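Local coordinates for putative dehydrogenase (Pseudarthrobacter phenanthrenivorans, PDB 6A3F), which oxidises the anhydrosugar levoglucosan to 3-dehydrolevoglucosan, passing the hydride to NAD(+), and works as a homotetramer of the Gfo/Idh/MocA family, at residues A150-K163 and A211-G223. Sequence-based numbering, arbitrary orientation.
Sequences AFNYRRTPAVALAK and ATHVIDMARYLVG
Arg154 reaches across to Asp216 and Tyr220 where the last strand of the Rossmann fold, 147-149, hands over to the substrate-binding domain of this Gfo/Idh/MocA enzyme. Its CG sits between the backbone N and the carbonyl carbon (chi1 77°), and bends further along the chain swing it across helix 206-221. CB and CG brush Asp216 OD2, and CD sits over the centre of the Tyr220 ring, a CH-pi contact. Arg154 NE then donates to Asp216 OD2 at 2.9 Å, almost straight and on the syn lone pair. Arg154 NH2 takes Asp216 OD1 at 2.8 Å along a more bent path, completing a side-on, two-nitrogen salt bridge. NH1 lies above Tyr220 CD1, since the guanidinium stacks flat on the ring with planes 16° apart; NH1 is also hydrogen-bonded to Ser377 OG of the same chain. Asp216 CB meanwhile rests over one face of Phe151.

Toward the active site, Tyr153 turns its edge to the face of His213, Tyr153 CD2 standing 3.6 Å from His213 ND1; both residues bind levoglucosan, while neighbouring Ala150 and Asn152 bind NADH. Met217 CE packs against Tyr153 CB at 3.6 Å. At the far end, Lys163 runs over the opposite face of Tyr220, and its NZ, also paired with Glu167, donates to Tyr220 O at 2.7 Å. One water joins Tyr220 OH, 2.8 Å away, to Arg154 O, to which it donates at 2.6 Å.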
ATOM      1  N   ALA B 150     -28.775   7.642  -9.835  1.00 22.44           N
ATOM      2  CA  ALA B 150     -27.995   6.472  -9.310  1.00 22.10           C
ATOM      3  C   ALA B 150     -26.504   6.809  -9.192  1.00 21.42           C
ATOM      4  O   ALA B 150     -25.683   6.120  -9.859  1.00 21.30           O
ATOM      5  CB  ALA B 150     -28.182   5.283 -10.228  1.00 24.47           C
ATOM      6  N   PHE B 151     -26.160   7.847  -8.425  1.00 20.29           N
ATOM      7  CA  PHE B 151     -24.749   8.081  -8.043  1.00 21.66           C
ATOM      8  C   PHE B 151     -24.449   7.162  -6.825  1.00 21.82           C
ATOM      9  O   PHE B 151     -24.289   7.584  -5.658  1.00 23.51           O
ATOM     10  CB  PHE B 151     -24.482   9.569  -7.786  1.00 21.67           C
ATOM     11  CG  PHE B 151     -24.511  10.444  -9.010  1.00 21.64           C
ATOM     12  CD1 PHE B 151     -23.729  10.143 -10.117  1.00 23.30           C
ATOM     13  CD2 PHE B 151     -25.363  11.543  -9.071  1.00 23.28           C
ATOM     14  CE1 PHE B 151     -23.753  10.947 -11.245  1.00 22.62           C
ATOM     15  CE2 PHE B 151     -25.394  12.342 -10.206  1.00 23.74           C
ATOM     16  CZ  PHE B 151     -24.609  12.024 -11.295  1.00 25.51           C
ATOM     17  N   ASN B 152     -24.420   5.876  -7.106  1.00 19.99           N
ATOM     18  CA  ASN B 152     -24.430   4.838  -6.094  1.00 21.03           C
ATOM     19  C   ASN B 152     -23.121   4.860  -5.273  1.00 21.65           C
ATOM     20  O   ASN B 152     -23.123   4.408  -4.102  1.00 21.79           O
ATOM     21  CB  ASN B 152     -24.670   3.476  -6.720  1.00 21.07           C
ATOM     22  CG  ASN B 152     -23.559   3.101  -7.661  1.00 22.34           C
ATOM     23  OD1 ASN B 152     -23.438   3.749  -8.699  1.00 23.85           O
ATOM     24  ND2 ASN B 152     -22.701   2.155  -7.253  1.00 21.91           N
ATOM     25  N   TYR B 153     -22.022   5.361  -5.856  1.00 20.06           N
ATOM     26  CA  TYR B 153     -20.744   5.273  -5.209  1.00 21.12           C
ATOM     27  C   TYR B 153     -20.683   6.183  -3.990  1.00 20.12           C
ATOM     28  O   TYR B 153     -19.877   5.917  -3.092  1.00 20.25           O
ATOM     29  CB  TYR B 153     -19.587   5.590  -6.149  1.00 21.02           C
ATOM     30  CG  TYR B 153     -19.351   4.560  -7.215  1.00 20.41           C
ATOM     31  CD1 TYR B 153     -18.947   3.273  -6.897  1.00 20.38           C
ATOM     32  CD2 TYR B 153     -19.598   4.871  -8.553  1.00 21.55           C
ATOM     33  CE1 TYR B 153     -18.722   2.339  -7.887  1.00 20.35           C
ATOM     34  CE2 TYR B 153     -19.397   3.932  -9.551  1.00 21.29           C
ATOM     35  CZ  TYR B 153     -18.917   2.674  -9.215  1.00 22.09           C
ATOM     36  OH  TYR B 153     -18.679   1.725 -10.180  1.00 20.23           O
ATOM     37  N   ARG B 154     -21.551   7.186  -3.878  1.00 22.94           N
ATOM     38  CA  ARG B 154     -21.513   7.991  -2.652  1.00 22.73           C
ATOM     39  C   ARG B 154     -22.054   7.203  -1.444  1.00 20.44           C
ATOM     40  O   ARG B 154     -21.857   7.676  -0.313  1.00 22.11           O
ATOM     41  CB  ARG B 154     -22.234   9.324  -2.852  1.00 22.68           C
ATOM     42  CG  ARG B 154     -23.750   9.225  -2.822  1.00 23.45           C
ATOM     43  CD  ARG B 154     -24.487  10.390  -2.165  1.00 22.61           C
ATOM     44  NE  ARG B 154     -24.497  11.616  -2.972  1.00 21.86           N
ATOM     45  CZ  ARG B 154     -25.246  12.692  -2.699  1.00 21.96           C
ATOM     46  NH1 ARG B 154     -26.045  12.685  -1.649  1.00 26.16           N
ATOM     47  NH2 ARG B 154     -25.164  13.780  -3.445  1.00 23.32           N
ATOM     48  N   ARG B 155     -22.714   6.057  -1.650  1.00 21.13           N
ATOM     49  CA  ARG B 155     -23.220   5.235  -0.599  1.00 21.00           C
ATOM     50  C   ARG B 155     -22.237   4.079  -0.303  1.00 20.50           C
ATOM     51  O   ARG B 155     -22.591   3.146   0.404  1.00 21.72           O
ATOM     52  CB  ARG B 155     -24.639   4.739  -0.914  1.00 20.24           C
ATOM     53  CG  ARG B 155     -25.693   5.804  -0.598  1.00 21.10           C
ATOM     54  CD  ARG B 155     -27.095   5.501  -1.063  1.00 22.79           C
ATOM     55  NE  ARG B 155     -28.042   6.363  -0.360  1.00 23.22           N
ATOM     56  CZ  ARG B 155     -28.358   7.617  -0.669  1.00 22.68           C
ATOM     57  NH1 ARG B 155     -27.826   8.224  -1.717  1.00 22.62           N
ATOM     58  NH2 ARG B 155     -29.244   8.254   0.095  1.00 24.28           N
ATOM     59  N   THR B 156     -21.017   4.111  -0.838  1.00 20.23           N
ATOM     60  CA  THR B 156     -19.934   3.317  -0.274  1.00 19.81           C
ATOM     61  C   THR B 156     -19.763   3.743   1.197  1.00 17.49           C
ATOM     62  O   THR B 156     -19.606   4.932   1.464  1.00 17.51           O
ATOM     63  CB  THR B 156     -18.607   3.517  -1.011  1.00 19.00           C
ATOM     64  OG1 THR B 156     -18.709   3.352  -2.437  1.00 20.33           O
ATOM     65  CG2 THR B 156     -17.515   2.592  -0.508  1.00 19.58           C
ATOM     66  N   PRO B 157     -19.773   2.774   2.126  1.00 18.12           N
ATOM     67  CA  PRO B 157     -19.748   3.196   3.508  1.00 18.71           C
ATOM     68  C   PRO B 157     -18.577   4.140   3.805  1.00 17.43           C
ATOM     69  O   PRO B 157     -18.763   5.088   4.551  1.00 19.36           O
ATOM     70  CB  PRO B 157     -19.729   1.899   4.303  1.00 18.09           C
ATOM     71  CG  PRO B 157     -20.537   0.993   3.432  1.00 18.55           C
ATOM     72  CD  PRO B 157     -20.108   1.368   2.028  1.00 16.78           C
ATOM     73  N   ALA B 158     -17.391   3.887   3.257  1.00 18.58           N
ATOM     74  CA  ALA B 158     -16.224   4.734   3.454  1.00 18.16           C
ATOM     75  C   ALA B 158     -16.482   6.198   3.056  1.00 17.57           C
ATOM     76  O   ALA B 158     -15.945   7.107   3.653  1.00 18.31           O
ATOM     77  CB  ALA B 158     -15.081   4.163   2.669  1.00 16.50           C
ATOM     78  N   VAL B 159     -17.250   6.407   1.993  1.00 16.34           N
ATOM     79  CA  VAL B 159     -17.561   7.735   1.515  1.00 17.35           C
ATOM     80  C   VAL B 159     -18.551   8.436   2.472  1.00 18.03           C
ATOM     81  O   VAL B 159     -18.350   9.622   2.822  1.00 18.73           O
ATOM     82  CB  VAL B 159     -18.092   7.681   0.070  1.00 17.38           C
ATOM     83  CG1 VAL B 159     -18.496   9.088  -0.414  1.00 17.78           C
ATOM     84  CG2 VAL B 159     -17.055   7.023  -0.836  1.00 18.38           C
ATOM     85  N   ALA B 160     -19.553   7.707   2.940  1.00 19.38           N
ATOM     86  CA  ALA B 160     -20.468   8.232   3.982  1.00 20.07           C
ATOM     87  C   ALA B 160     -19.700   8.491   5.282  1.00 19.42           C
ATOM     88  O   ALA B 160     -20.047   9.401   6.006  1.00 18.42           O
ATOM     89  CB  ALA B 160     -21.585   7.269   4.221  1.00 20.84           C
ATOM     90  N   LEU B 161     -18.694   7.681   5.591  1.00 19.49           N
ATOM     91  CA  LEU B 161     -17.811   7.928   6.748  1.00 19.75           C
ATOM     92  C   LEU B 161     -17.046   9.248   6.582  1.00 20.10           C
ATOM     93  O   LEU B 161     -16.860  10.015   7.541  1.00 19.78           O
ATOM     94  CB  LEU B 161     -16.833   6.752   6.880  1.00 19.32           C
ATOM     95  CG  LEU B 161     -15.836   6.880   8.036  1.00 19.08           C
ATOM     96  CD1 LEU B 161     -16.581   6.976   9.365  1.00 18.63           C
ATOM     97  CD2 LEU B 161     -14.908   5.670   8.074  1.00 19.30           C
ATOM     98  N   ALA B 162     -16.512   9.500   5.396  1.00 19.23           N
ATOM     99  CA  ALA B 162     -15.835  10.790   5.097  1.00 19.36           C
ATOM    100  C   ALA B 162     -16.792  11.963   5.373  1.00 19.95           C
ATOM    101  O   ALA B 162     -16.429  12.996   5.991  1.00 18.97           O
ATOM    102  CB  ALA B 162     -15.388  10.826   3.657  1.00 19.18           C
ATOM    103  N   LYS B 163     -18.020  11.786   4.924  1.00 21.14           N
ATOM    104  CA  LYS B 163     -19.051  12.832   5.156  1.00 22.95           C
ATOM    105  C   LYS B 163     -19.280  13.037   6.659  1.00 20.02           C
ATOM    106  O   LYS B 163     -19.354  14.194   7.136  1.00 21.33           O
ATOM    107  CB  LYS B 163     -20.350  12.455   4.452  1.00 20.76           C
ATOM    108  CG  LYS B 163     -21.529  13.382   4.702  1.00 23.60           C
ATOM    109  CD  LYS B 163     -21.325  14.747   4.112  1.00 26.15           C
ATOM    110  CE  LYS B 163     -22.602  15.575   4.106  1.00 28.97           C
ATOM    111  NZ  LYS B 163     -22.356  16.880   3.467  1.00 29.44           N
ATOM    112  N   ALA B 211     -16.868  11.172 -14.863  1.00 21.42           N
ATOM    113  CA  ALA B 211     -16.621  12.357 -14.030  1.00 21.04           C
ATOM    114  C   ALA B 211     -17.840  12.736 -13.193  1.00 20.98           C
ATOM    115  O   ALA B 211     -17.673  13.292 -12.105  1.00 19.80           O
ATOM    116  CB  ALA B 211     -16.159  13.502 -14.890  1.00 20.76           C
ATOM    117  N   THR B 212     -19.068  12.483 -13.678  1.00 19.65           N
ATOM    118  CA  THR B 212     -20.269  12.840 -12.915  1.00 21.10           C
ATOM    119  C   THR B 212     -20.272  12.136 -11.548  1.00 21.15           C
ATOM    120  O   THR B 212     -20.777  12.708 -10.583  1.00 19.97           O
ATOM    121  CB  THR B 212     -21.539  12.539 -13.713  1.00 21.15           C
ATOM    122  OG1 THR B 212     -21.438  11.170 -14.094  1.00 21.22           O
ATOM    123  CG2 THR B 212     -21.695  13.410 -14.958  1.00 21.32           C
ATOM    124  N   HIS B 213     -19.745  10.905 -11.469  1.00 20.20           N
ATOM    125  CA  HIS B 213     -19.655  10.208 -10.160  1.00 21.44           C
ATOM    126  C   HIS B 213     -18.788  11.021  -9.182  1.00 19.81           C
ATOM    127  O   HIS B 213     -19.106  11.186  -7.976  1.00 20.61           O
ATOM    128  CB  HIS B 213     -19.103   8.787 -10.346  1.00 20.23           C
ATOM    129  CG  HIS B 213     -20.047   7.812 -10.948  1.00 17.62           C
ATOM    130  ND1 HIS B 213     -21.222   7.516 -10.366  1.00 18.78           N
ATOM    131  CD2 HIS B 213     -19.936   7.010 -12.052  1.00 17.08           C
ATOM    132  CE1 HIS B 213     -21.840   6.591 -11.101  1.00 19.27           C
ATOM    133  NE2 HIS B 213     -21.072   6.262 -12.145  1.00 18.58           N
ATOM    134  N   VAL B 214     -17.681  11.538  -9.694  1.00 20.86           N
ATOM    135  CA  VAL B 214     -16.741  12.320  -8.892  1.00 20.78           C
ATOM    136  C   VAL B 214     -17.351  13.675  -8.544  1.00 21.46           C
ATOM    137  O   VAL B 214     -17.171  14.161  -7.422  1.00 20.29           O
ATOM    138  CB  VAL B 214     -15.375  12.483  -9.578  1.00 23.94           C
ATOM    139  CG1 VAL B 214     -14.389  13.282  -8.715  1.00 25.36           C
ATOM    140  CG2 VAL B 214     -14.809  11.107  -9.894  1.00 26.01           C
ATOM    141  N   ILE B 215     -18.025  14.304  -9.506  1.00 20.57           N
ATOM    142  CA  ILE B 215     -18.693  15.596  -9.257  1.00 21.20           C
ATOM    143  C   ILE B 215     -19.751  15.449  -8.165  1.00 21.66           C
ATOM    144  O   ILE B 215     -19.800  16.296  -7.255  1.00 22.25           O
ATOM    145  CB  ILE B 215     -19.275  16.167 -10.577  1.00 20.85           C
ATOM    146  CG1 ILE B 215     -18.126  16.539 -11.517  1.00 21.85           C
ATOM    147  CG2 ILE B 215     -20.197  17.331 -10.335  1.00 23.02           C
ATOM    148  CD1 ILE B 215     -18.579  16.758 -12.927  1.00 23.46           C
ATOM    149  N   ASP B 216     -20.508  14.341  -8.175  1.00 21.95           N
ATOM    150  CA  ASP B 216     -21.496  14.079  -7.136  1.00 20.82           C
ATOM    151  C   ASP B 216     -20.811  14.000  -5.776  1.00 21.22           C
ATOM    152  O   ASP B 216     -21.278  14.630  -4.769  1.00 20.01           O
ATOM    153  CB  ASP B 216     -22.345  12.817  -7.378  1.00 22.58           C
ATOM    154  CG  ASP B 216     -23.266  12.525  -6.202  1.00 22.62           C
ATOM    155  OD1 ASP B 216     -24.289  13.247  -6.020  1.00 22.63           O
ATOM    156  OD2 ASP B 216     -22.922  11.637  -5.373  1.00 22.89           O
ATOM    157  N   MET B 217     -19.674  13.301  -5.731  1.00 20.27           N
ATOM    158  CA  MET B 217     -18.897  13.247  -4.472  1.00 22.26           C
ATOM    159  C   MET B 217     -18.421  14.631  -4.028  1.00 21.73           C
ATOM    160  O   MET B 217     -18.432  14.880  -2.850  1.00 20.85           O
ATOM    161  CB  MET B 217     -17.680  12.320  -4.577  1.00 21.44           C
ATOM    162  CG  MET B 217     -18.071  10.905  -4.563  1.00 22.71           C
ATOM    163  SD  MET B 217     -16.637   9.745  -4.536  1.00 24.12           S
ATOM    164  CE  MET B 217     -17.552   8.253  -4.914  1.00 23.91           C
ATOM    165  N   ALA B 218     -17.959  15.470  -4.938  1.00 19.11           N
ATOM    166  CA  ALA B 218     -17.507  16.818  -4.598  1.00 20.29           C
ATOM    167  C   ALA B 218     -18.677  17.625  -4.016  1.00 21.13           C
ATOM    168  O   ALA B 218     -18.502  18.335  -3.025  1.00 19.95           O
ATOM    169  CB  ALA B 218     -16.913  17.489  -5.776  1.00 20.09           C
ATOM    170  N   ARG B 219     -19.868  17.483  -4.611  1.00 20.04           N
ATOM    171  CA  ARG B 219     -21.028  18.242  -4.119  1.00 22.40           C
ATOM    172  C   ARG B 219     -21.408  17.728  -2.719  1.00 22.82           C
ATOM    173  O   ARG B 219     -21.769  18.503  -1.821  1.00 21.38           O
ATOM    174  CB  ARG B 219     -22.174  18.136  -5.116  1.00 23.70           C
ATOM    175  CG  ARG B 219     -21.986  18.970  -6.373  1.00 25.33           C
ATOM    176  CD  ARG B 219     -23.265  18.896  -7.219  1.00 25.38           C
ATOM    177  NE  ARG B 219     -24.366  19.596  -6.580  1.00 25.93           N
ATOM    178  CZ  ARG B 219     -25.426  19.040  -5.999  1.00 27.53           C
ATOM    179  NH1 ARG B 219     -25.613  17.728  -5.995  1.00 28.18           N
ATOM    180  NH2 ARG B 219     -26.304  19.819  -5.390  1.00 29.24           N
ATOM    181  N   TYR B 220     -21.310  16.414  -2.533  1.00 19.74           N
ATOM    182  CA  TYR B 220     -21.730  15.749  -1.275  1.00 20.92           C
ATOM    183  C   TYR B 220     -20.789  16.130  -0.112  1.00 21.11           C
ATOM    184  O   TYR B 220     -21.223  16.417   1.012  1.00 21.01           O
ATOM    185  CB  TYR B 220     -21.822  14.242  -1.523  1.00 21.79           C
ATOM    186  CG  TYR B 220     -22.123  13.349  -0.344  1.00 21.65           C
ATOM    187  CD1 TYR B 220     -23.216  13.581   0.484  1.00 21.53           C
ATOM    188  CD2 TYR B 220     -21.299  12.279  -0.033  1.00 22.60           C
ATOM    189  CE1 TYR B 220     -23.509  12.754   1.561  1.00 21.14           C
ATOM    190  CE2 TYR B 220     -21.590  11.420   1.027  1.00 21.67           C
ATOM    191  CZ  TYR B 220     -22.693  11.663   1.829  1.00 23.69           C
ATOM    192  OH  TYR B 220     -22.961  10.828   2.868  1.00 21.74           O
ATOM    193  N   LEU B 221     -19.508  16.073  -0.362  1.00 20.67           N
ATOM    194  CA  LEU B 221     -18.520  16.189   0.678  1.00 20.47           C
ATOM    195  C   LEU B 221     -18.075  17.646   0.837  1.00 20.73           C
ATOM    196  O   LEU B 221     -17.637  17.997   1.946  1.00 21.61           O
ATOM    197  CB  LEU B 221     -17.285  15.324   0.334  1.00 19.99           C
ATOM    198  CG  LEU B 221     -17.564  13.828   0.199  1.00 19.46           C
ATOM    199  CD1 LEU B 221     -16.346  13.109  -0.375  1.00 22.06           C
ATOM    200  CD2 LEU B 221     -17.980  13.217   1.521  1.00 20.14           C
ATOM    201  N   VAL B 222     -18.017  18.444  -0.253  1.00 20.77           N
ATOM    202  CA  VAL B 222     -17.444  19.808  -0.200  1.00 21.66           C
ATOM    203  C   VAL B 222     -18.566  20.862  -0.269  1.00 23.04           C
ATOM    204  O   VAL B 222     -18.686  21.700   0.630  1.00 24.12           O
ATOM    205  CB  VAL B 222     -16.411  20.065  -1.307  1.00 22.31           C
ATOM    206  CG1 VAL B 222     -15.781  21.440  -1.201  1.00 23.05           C
ATOM    207  CG2 VAL B 222     -15.336  19.005  -1.277  1.00 21.06           C
ATOM    208  N   GLY B 223     -19.352  20.834  -1.359  1.00 22.84           N
ATOM    209  CA  GLY B 223     -20.468  21.788  -1.566  1.00 22.46           C
ATOM    210  C   GLY B 223     -20.645  22.117  -3.047  1.00 22.80           C
ATOM    211  O   GLY B 223     -20.081  21.428  -3.945  1.00 21.54           O
TER
HETATM  212  O   HOH W   1     -23.531   8.369   1.612  1.00 26.37           O